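PDB 3PE7: oligogalacturonate lyase, which cleaves oligogalacturonates by beta-elimination in the cytoplasm, using a seven-bladed beta-propeller that carries a manganese site. Local coordinates for residues Y39-C42 with F43-G47; A55-G58 with P59-Y63; F244-P247 with D248-L252. One frame throughout, in Å; residues are numbered along the deposited sequence.

Contact 1 of 3, residues Y39-C42 with F43-G47; sequences YQKC and FTRDG
Lys41 runs its side chain along the backbone of Phe43 and ends beside Arg45. CB heads to one side of the residues that follow, yet with chi1 at 178° and every later torsion near 180° the chain is fully extended, and its end comes onto 43-47. Lys41 CG lies 3.5 Å from Phe43 O, CD runs past the same carbonyl, and Lys41 CE comes nearest, 3.2 Å from Phe43 O, in a packing contact of methylene against oxygen. Lys41 CE also brushes Thr44 CA, at 4.3 Å. The tip, Lys41 NZ, stands 3.8 Å from Arg45 CG, the two side chains crossing at a slant. Lys41 NZ and Arg45 NE are 4.8 Å apart, and both form salt bridges to Asp92, whose carboxylate gathers the two cations; Lys41 NZ also donates to Ser89 O. The segment belongs to the loop between strands 33-34 and 49-54 of a propeller blade, and Asp92 ties it to the loop between strands 87-88 and 94-99 of another sheet. Cys42 turns its sulfur to the Phe43 ring: Cys42 SG is 4.7 Å from the ring centroid, an oblique sulfur-aromatic contact. Beyond Phe43 the chain makes a type I turn from Thr44 to Gly47, closed by Gly47 N donating to Thr44 O at 2.9 Å, while Thr44 OG1 is bonded to the backbone N of Lys49.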
loop_
_atom_site.group_PDB
_atom_site.type_symbol
_atom_site.label_atom_id
_atom_site.label_comp_id
_atom_site.label_asym_id
_atom_site.label_seq_id
_atom_site.Cartn_x
_atom_site.Cartn_y
_atom_site.Cartn_z
ATOM N N TYR A 39 0.877 -1.668 2.433
ATOM C CA TYR A 39 0.896 -1.171 3.825
ATOM C C TYR A 39 -0.427 -1.404 4.571
ATOM O O TYR A 39 -0.509 -1.158 5.799
ATOM C CB TYR A 39 1.332 0.302 3.869
ATOM C CG TYR A 39 0.504 1.208 2.980
ATOM C CD1 TYR A 39 0.840 1.407 1.634
ATOM C CD2 TYR A 39 -0.630 1.859 3.489
ATOM C CE1 TYR A 39 0.066 2.244 0.808
ATOM C CE2 TYR A 39 -1.397 2.678 2.680
ATOM C CZ TYR A 39 -1.058 2.854 1.343
ATOM O OH TYR A 39 -1.828 3.682 0.556
ATOM N N GLN A 40 -1.448 -1.876 3.845
ATOM C CA GLN A 40 -2.797 -2.137 4.401
ATOM C C GLN A 40 -2.962 -3.613 4.769
ATOM O O GLN A 40 -2.590 -4.511 3.989
ATOM C CB GLN A 40 -3.917 -1.722 3.420
ATOM C CG GLN A 40 -3.953 -0.212 3.027
ATOM C CD GLN A 40 -4.538 0.684 4.123
ATOM O OE1 GLN A 40 -5.543 1.382 3.898
ATOM N NE2 GLN A 40 -3.916 0.679 5.305
ATOM N N LYS A 41 -3.520 -3.882 5.954
ATOM C CA LYS A 41 -3.696 -5.274 6.395
ATOM C C LYS A 41 -4.588 -6.088 5.459
ATOM O O LYS A 41 -5.738 -5.696 5.198
ATOM C CB LYS A 41 -4.251 -5.334 7.833
ATOM C CG LYS A 41 -4.506 -6.757 8.313
ATOM C CD LYS A 41 -5.040 -6.750 9.748
ATOM C CE LYS A 41 -5.546 -8.138 10.126
ATOM N NZ LYS A 41 -6.094 -8.153 11.533
ATOM N N CYS A 42 -4.047 -7.206 4.939
ATOM C CA CYS A 42 -4.822 -8.135 4.107
ATOM C C CYS A 42 -4.873 -9.586 4.588
ATOM O O CYS A 42 -5.745 -10.316 4.180
ATOM C CB CYS A 42 -4.356 -8.125 2.632
ATOM S SG CYS A 42 -2.595 -8.531 2.388
ATOM N N PHE A 43 -3.915 -9.996 5.425
ATOM C CA PHE A 43 -3.960 -11.311 6.039
ATOM C C PHE A 43 -4.622 -11.223 7.402
ATOM O O PHE A 43 -4.378 -10.281 8.127
ATOM C CB PHE A 43 -2.554 -11.876 6.243
ATOM C CG PHE A 43 -1.898 -12.327 4.990
ATOM C CD1 PHE A 43 -2.161 -13.592 4.466
ATOM C CD2 PHE A 43 -0.980 -11.491 4.350
ATOM C CE1 PHE A 43 -1.504 -14.024 3.290
ATOM C CE2 PHE A 43 -0.355 -11.896 3.172
ATOM C CZ PHE A 43 -0.606 -13.164 2.653
ATOM N N THR A 44 -5.433 -12.216 7.756
ATOM C CA THR A 44 -5.916 -12.316 9.141
ATOM C C THR A 44 -4.711 -12.621 10.051
ATOM O O THR A 44 -3.672 -13.058 9.578
ATOM C CB THR A 44 -7.036 -13.364 9.315
ATOM O OG1 THR A 44 -6.641 -14.634 8.782
ATOM C CG2 THR A 44 -8.292 -12.896 8.601
ATOM N N ARG A 45 -4.859 -12.380 11.344
ATOM C CA ARG A 45 -3.717 -12.495 12.264
ATOM C C ARG A 45 -3.054 -13.871 12.257
ATOM O O ARG A 45 -1.828 -13.964 12.380
ATOM C CB ARG A 45 -4.143 -12.116 13.678
ATOM C CG ARG A 45 -4.443 -10.631 13.827
ATOM C CD ARG A 45 -5.090 -10.337 15.200
ATOM N NE ARG A 45 -6.372 -11.000 15.358
ATOM C CZ ARG A 45 -7.109 -10.916 16.464
ATOM N NH1 ARG A 45 -6.680 -10.189 17.491
ATOM N NH2 ARG A 45 -8.261 -11.564 16.542
ATOM N N ASP A 46 -3.845 -14.927 12.095
ATOM C CA ASP A 46 -3.297 -16.282 12.082
ATOM C C ASP A 46 -2.799 -16.730 10.699
ATOM O O ASP A 46 -2.396 -17.876 10.518
ATOM C CB ASP A 46 -4.285 -17.294 12.688
ATOM C CG ASP A 46 -5.409 -17.682 11.747
ATOM O OD1 ASP A 46 -5.611 -17.027 10.687
ATOM O OD2 ASP A 46 -6.112 -18.668 12.083
ATOM N N GLY A 47 -2.851 -15.822 9.728
ATOM C CA GLY A 47 -2.311 -16.082 8.390
ATOM C C GLY A 47 -3.163 -17.002 7.528
ATOM O O GLY A 47 -2.730 -17.392 6.446
#

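Contact 2 of 3, residues A55-G58 with P59-Y63; sequences AFDG and PWNYY. With CA (calcium ion), chain C.
Phe56 drives the edge of its ring into the face of Tyr63, a T-shaped pair with centroids 5.2 Å apart and planes at 72°. CD2 of Phe56 does the touching, lying 3.6 Å from Tyr63 CZ and offset toward the phenol rim, while Phe56 CB rests against Tyr63 OH. One residue earlier, Ala55 CB meets Trp60 CD1 at 3.6 Å, obliquely to the indole, and Ala55 CA sends a CH...O contact to Pro59 O. Water 1 joins the two segments: it accepts from Asp57 N, donates to Pro59 O at 3.0 Å, and is hydrogen-bonded to Tyr63 OH at 2.7 Å, lying at the edge of the phenol ring and in its plane. Behind this shell stands a type I turn from Ala55 to Gly58, part of the connection between the antiparallel strands 49-54 and 61-66. Trp60 NE1 is held by Glu346. Asp57 CG is anti to the backbone N (chi1 -158°), which carries the carboxylate to the calcium ion; Asp57 OD1 binds the metal at 2.4 Å, alongside Met1 O and waters 2, 3 and 4. Asp57 OD2 accepts from metal-bound water 2, at 2.6 Å, and from Gln74 NE2. This two-sided hold would fix the carboxylate's rotation, and the shared calcium ties the blade's turn to the N-terminal residue.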
loop_
_atom_site.group_PDB
_atom_site.type_symbol
_atom_site.label_atom_id
_atom_site.label_comp_id
_atom_site.label_asym_id
_atom_site.label_seq_id
_atom_site.Cartn_x
_atom_site.Cartn_y
_atom_site.Cartn_z
ATOM N N ALA A 55 -12.097 -10.104 -10.316
ATOM C CA ALA A 55 -13.059 -9.666 -11.331
ATOM C C ALA A 55 -14.123 -10.716 -11.683
ATOM O O ALA A 55 -14.808 -10.568 -12.676
ATOM C CB ALA A 55 -12.309 -9.218 -12.596
ATOM N N PHE A 56 -14.300 -11.740 -10.838
ATOM C CA PHE A 56 -15.141 -12.893 -11.190
ATOM C C PHE A 56 -16.583 -12.510 -11.533
ATOM O O PHE A 56 -17.165 -13.075 -12.471
ATOM C CB PHE A 56 -15.174 -13.902 -10.030
ATOM C CG PHE A 56 -13.810 -14.432 -9.649
ATOM C CD1 PHE A 56 -13.254 -15.505 -10.330
ATOM C CD2 PHE A 56 -13.092 -13.840 -8.606
ATOM C CE1 PHE A 56 -11.989 -16.000 -9.986
ATOM C CE2 PHE A 56 -11.824 -14.328 -8.241
ATOM C CZ PHE A 56 -11.277 -15.406 -8.932
ATOM N N ASP A 57 -17.148 -11.560 -10.780
ATOM C CA ASP A 57 -18.558 -11.142 -10.928
ATOM C C ASP A 57 -18.744 -10.145 -12.090
ATOM O O ASP A 57 -19.889 -9.813 -12.478
ATOM C CB ASP A 57 -19.034 -10.506 -9.616
ATOM C CG ASP A 57 -20.564 -10.526 -9.446
ATOM O OD1 ASP A 57 -21.253 -11.341 -10.096
ATOM O OD2 ASP A 57 -21.060 -9.723 -8.627
ATOM N N GLY A 58 -17.629 -9.667 -12.646
ATOM C CA GLY A 58 -17.672 -8.679 -13.748
ATOM C C GLY A 58 -16.795 -7.478 -13.442
ATOM O O GLY A 58 -15.727 -7.320 -14.052
ATOM N N PRO A 59 -17.219 -6.650 -12.469
ATOM C CA PRO A 59 -16.320 -5.579 -12.047
ATOM C C PRO A 59 -15.287 -6.113 -11.059
ATOM O O PRO A 59 -15.235 -7.306 -10.820
ATOM C CB PRO A 59 -17.238 -4.575 -11.358
ATOM C CG PRO A 59 -18.439 -5.353 -10.934
ATOM C CD PRO A 59 -18.475 -6.675 -11.694
ATOM N N TRP A 60 -14.439 -5.231 -10.548
ATOM C CA TRP A 60 -13.466 -5.622 -9.515
ATOM C C TRP A 60 -14.082 -5.419 -8.139
ATOM O O TRP A 60 -14.492 -4.304 -7.786
ATOM C CB TRP A 60 -12.189 -4.786 -9.658
ATOM C CG TRP A 60 -11.495 -4.923 -11.007
ATOM C CD1 TRP A 60 -11.941 -5.619 -12.115
ATOM C CD2 TRP A 60 -10.250 -4.336 -11.385
ATOM N NE1 TRP A 60 -11.023 -5.500 -13.146
ATOM C CE2 TRP A 60 -9.991 -4.703 -12.727
ATOM C CE3 TRP A 60 -9.319 -3.526 -10.723
ATOM C CZ2 TRP A 60 -8.835 -4.287 -13.412
ATOM C CZ3 TRP A 60 -8.194 -3.103 -11.400
ATOM C CH2 TRP A 60 -7.961 -3.474 -12.735
ATOM N N ASN A 61 -14.140 -6.503 -7.364
ATOM C CA ASN A 61 -14.738 -6.488 -6.026
ATOM C C ASN A 61 -13.810 -7.151 -5.017
ATOM O O ASN A 61 -12.819 -7.777 -5.397
ATOM C CB ASN A 61 -16.048 -7.266 -6.032
ATOM C CG ASN A 61 -17.109 -6.623 -6.921
ATOM O OD1 ASN A 61 -17.562 -5.489 -6.669
ATOM N ND2 ASN A 61 -17.532 -7.348 -7.924
ATOM N N TYR A 62 -14.118 -6.992 -3.723
ATOM C CA TYR A 62 -13.333 -7.689 -2.697
ATOM C C TYR A 62 -13.763 -9.124 -2.462
ATOM O O TYR A 62 -14.959 -9.442 -2.518
ATOM C CB TYR A 62 -13.388 -6.924 -1.365
ATOM C CG TYR A 62 -12.524 -5.694 -1.347
ATOM C CD1 TYR A 62 -11.142 -5.800 -1.159
ATOM C CD2 TYR A 62 -13.080 -4.425 -1.504
ATOM C CE1 TYR A 62 -10.328 -4.661 -1.129
ATOM C CE2 TYR A 62 -12.281 -3.296 -1.475
ATOM C CZ TYR A 62 -10.926 -3.419 -1.277
ATOM O OH TYR A 62 -10.162 -2.285 -1.276
ATOM N N TYR A 63 -12.768 -9.973 -2.173
ATOM C CA TYR A 63 -12.955 -11.375 -1.833
ATOM C C TYR A 63 -12.120 -11.718 -0.618
ATOM O O TYR A 63 -11.100 -11.084 -0.380
ATOM C CB TYR A 63 -12.518 -12.273 -3.001
ATOM C CG TYR A 63 -13.420 -12.142 -4.191
ATOM C CD1 TYR A 63 -14.413 -13.088 -4.447
ATOM C CD2 TYR A 63 -13.296 -11.058 -5.059
ATOM C CE1 TYR A 63 -15.285 -12.937 -5.540
ATOM C CE2 TYR A 63 -14.159 -10.897 -6.142
ATOM C CZ TYR A 63 -15.140 -11.851 -6.380
ATOM O OH TYR A 63 -15.990 -11.692 -7.452
HETATM CA CA CA C . -23.648 -11.341 -10.338
HETATM O O HOH W 1 -16.013 -9.387 -8.808
HETATM O O HOH W 2 -23.644 -9.461 -8.855
HETATM O O HOH W 3 -25.804 -11.885 -9.433
HETATM O O HOH W 4 -23.596 -13.213 -11.858
#

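Contact 3 of 3, residues F244-P247 with D248-L252; sequences FWVP and DGSAL
Two side-chain torsion sets bring Trp245 and Leu252 together: chi1 of -74° lays the indole beside its own backbone N, while Leu252 has CG anti to the backbone N (chi1 -166°) and its chi2 then swings CD1 over the tryptophan. Leu252 CD1 sits above the centre of the ring system, 3.8 Å from the centroid of the Trp245 six-membered ring and 16° off the normal, a CH-pi contact over one face. Leu252 CB adds a touch at the Trp245 CZ3 corner, and Ala251 O approaches the indole edge at CE3. The indole NE1 is bonded to Ile194 O, which anchors the ring's polar edge. Trp245 and Leu252 are a non-hydrogen-bonded antiparallel pair, their side chains on the same face of the sheet. Next to them Val246 N donates to Ala251 O at 3.0 Å, reaching the oxygen almost in line with its C=O bond. Leu252 CD1 also packs on Phe244 O, at 3.4 Å.

Further out the chain turns. Gly249 N donates to Val246 O at 2.7 Å from above the carbonyl plane, closing a type I turn from Val246 to Gly249; Gly249, at its last position, has the positive phi that favours glycine. Asp248 OD1 is gripped twice: Ser250 OG donates to its syn lone pair at 2.6 Å, and Ser250 N comes from above the carboxylate plane at 2.9 Å. The two bonds hold the carboxylate in place beside Val246, whose CG1 runs alongside it, 3.3 Å from Asp248 OD1. Arg196 NE binds Gly249 O, tying the turn to the neighbouring sheet. The Asx turn, Asp248 to Ser250, overlaps the end of the type I turn in the short connection of a beta-hairpin, joining the edge strand 238-245 to strand 252-258 of one four-stranded propeller blade.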
loop_
_atom_site.group_PDB
_atom_site.type_symbol
_atom_site.label_atom_id
_atom_site.label_comp_id
_atom_site.label_asym_id
_atom_site.label_seq_id
_atom_site.Cartn_x
_atom_site.Cartn_y
_atom_site.Cartn_z
ATOM N N PHE A 244 7.324 4.703 4.411
ATOM C CA PHE A 244 6.346 3.895 5.126
ATOM C C PHE A 244 6.759 3.788 6.593
ATOM O O PHE A 244 7.937 3.967 6.928
ATOM C CB PHE A 244 6.154 2.496 4.509
ATOM C CG PHE A 244 7.348 1.585 4.640
ATOM C CD1 PHE A 244 7.386 0.595 5.638
ATOM C CD2 PHE A 244 8.432 1.703 3.773
ATOM C CE1 PHE A 244 8.495 -0.263 5.753
ATOM C CE2 PHE A 244 9.528 0.853 3.864
ATOM C CZ PHE A 244 9.563 -0.140 4.860
ATOM N N TRP A 245 5.781 3.536 7.459
ATOM C CA TRP A 245 6.053 3.208 8.854
ATOM C C TRP A 245 6.439 1.738 8.981
ATOM O O TRP A 245 5.727 0.861 8.482
ATOM C CB TRP A 245 4.807 3.429 9.731
ATOM C CG TRP A 245 4.464 4.888 10.010
ATOM C CD1 TRP A 245 3.338 5.566 9.581
ATOM C CD2 TRP A 245 5.236 5.823 10.758
ATOM N NE1 TRP A 245 3.368 6.868 10.044
ATOM C CE2 TRP A 245 4.530 7.055 10.750
ATOM C CE3 TRP A 245 6.455 5.742 11.447
ATOM C CZ2 TRP A 245 4.998 8.191 11.419
ATOM C CZ3 TRP A 245 6.931 6.878 12.116
ATOM C CH2 TRP A 245 6.205 8.092 12.080
ATOM N N VAL A 246 7.540 1.458 9.678
ATOM C CA VAL A 246 7.730 0.078 10.173
ATOM C C VAL A 246 6.471 -0.242 10.988
ATOM O O VAL A 246 6.005 0.605 11.748
ATOM C CB VAL A 246 8.992 -0.056 11.052
ATOM C CG1 VAL A 246 9.258 -1.534 11.412
ATOM C CG2 VAL A 246 10.208 0.512 10.327
ATOM N N PRO A 247 5.891 -1.443 10.808
ATOM C CA PRO A 247 4.579 -1.725 11.442
ATOM C C PRO A 247 4.564 -1.657 12.954
ATOM O O PRO A 247 3.499 -1.430 13.519
ATOM C CB PRO A 247 4.229 -3.132 10.947
ATOM C CG PRO A 247 4.920 -3.230 9.594
ATOM C CD PRO A 247 6.228 -2.428 9.766
ATOM N N ASP A 248 5.716 -1.821 13.591
ATOM C CA ASP A 248 5.786 -1.626 15.057
ATOM C C ASP A 248 5.857 -0.150 15.466
ATOM O O ASP A 248 5.821 0.155 16.657
ATOM C CB ASP A 248 6.919 -2.453 15.688
ATOM C CG ASP A 248 8.322 -1.962 15.308
ATOM O OD1 ASP A 248 8.484 -0.958 14.570
ATOM O OD2 ASP A 248 9.286 -2.607 15.789
ATOM N N GLY A 249 5.966 0.752 14.490
ATOM C CA GLY A 249 6.008 2.196 14.753
ATOM C C GLY A 249 7.344 2.720 15.259
ATOM O O GLY A 249 7.426 3.859 15.746
ATOM N N SER A 250 8.382 1.895 15.155
ATOM C CA SER A 250 9.719 2.256 15.654
ATOM C C SER A 250 10.412 3.336 14.824
ATOM O O SER A 250 11.233 4.097 15.358
ATOM C CB SER A 250 10.598 1.000 15.728
ATOM O OG SER A 250 10.733 0.382 14.437
ATOM N N ALA A 251 10.087 3.404 13.525
ATOM C CA ALA A 251 10.794 4.290 12.595
ATOM C C ALA A 251 9.966 4.508 11.333
ATOM O O ALA A 251 9.091 3.677 11.007
ATOM C CB ALA A 251 12.150 3.699 12.226
ATOM N N LEU A 252 10.257 5.621 10.646
ATOM C CA LEU A 252 9.804 5.856 9.279
ATOM C C LEU A 252 10.950 5.482 8.342
ATOM O O LEU A 252 12.076 5.936 8.518
ATOM C CB LEU A 252 9.383 7.320 9.090
ATOM C CG LEU A 252 8.582 7.678 7.829
ATOM C CD1 LEU A 252 7.146 7.145 7.907
ATOM C CD2 LEU A 252 8.611 9.169 7.632
#

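Overall arrangement
The three contacts come in series along the chain, each a local turn or loop of the seven-bladed propeller. Contacts 1 and 2 flank strand 49-54 of one five-stranded antiparallel sheet: 39-47 leads into it, and 55-63 leaves it and enters strand 61-66. Their centres are about 20 Å apart. Contact 3 joins strands 238-245 and 252-258 of another sheet; its centre lies about 16 Å from that of contact 1 but about 32 Å from that of contact 2, across the centre of the chain. Connections of separate blades are thus set round the propeller, with one calcium ion bound at contact 2 and another about 7 Å from the Ser250 side chain of contact 3.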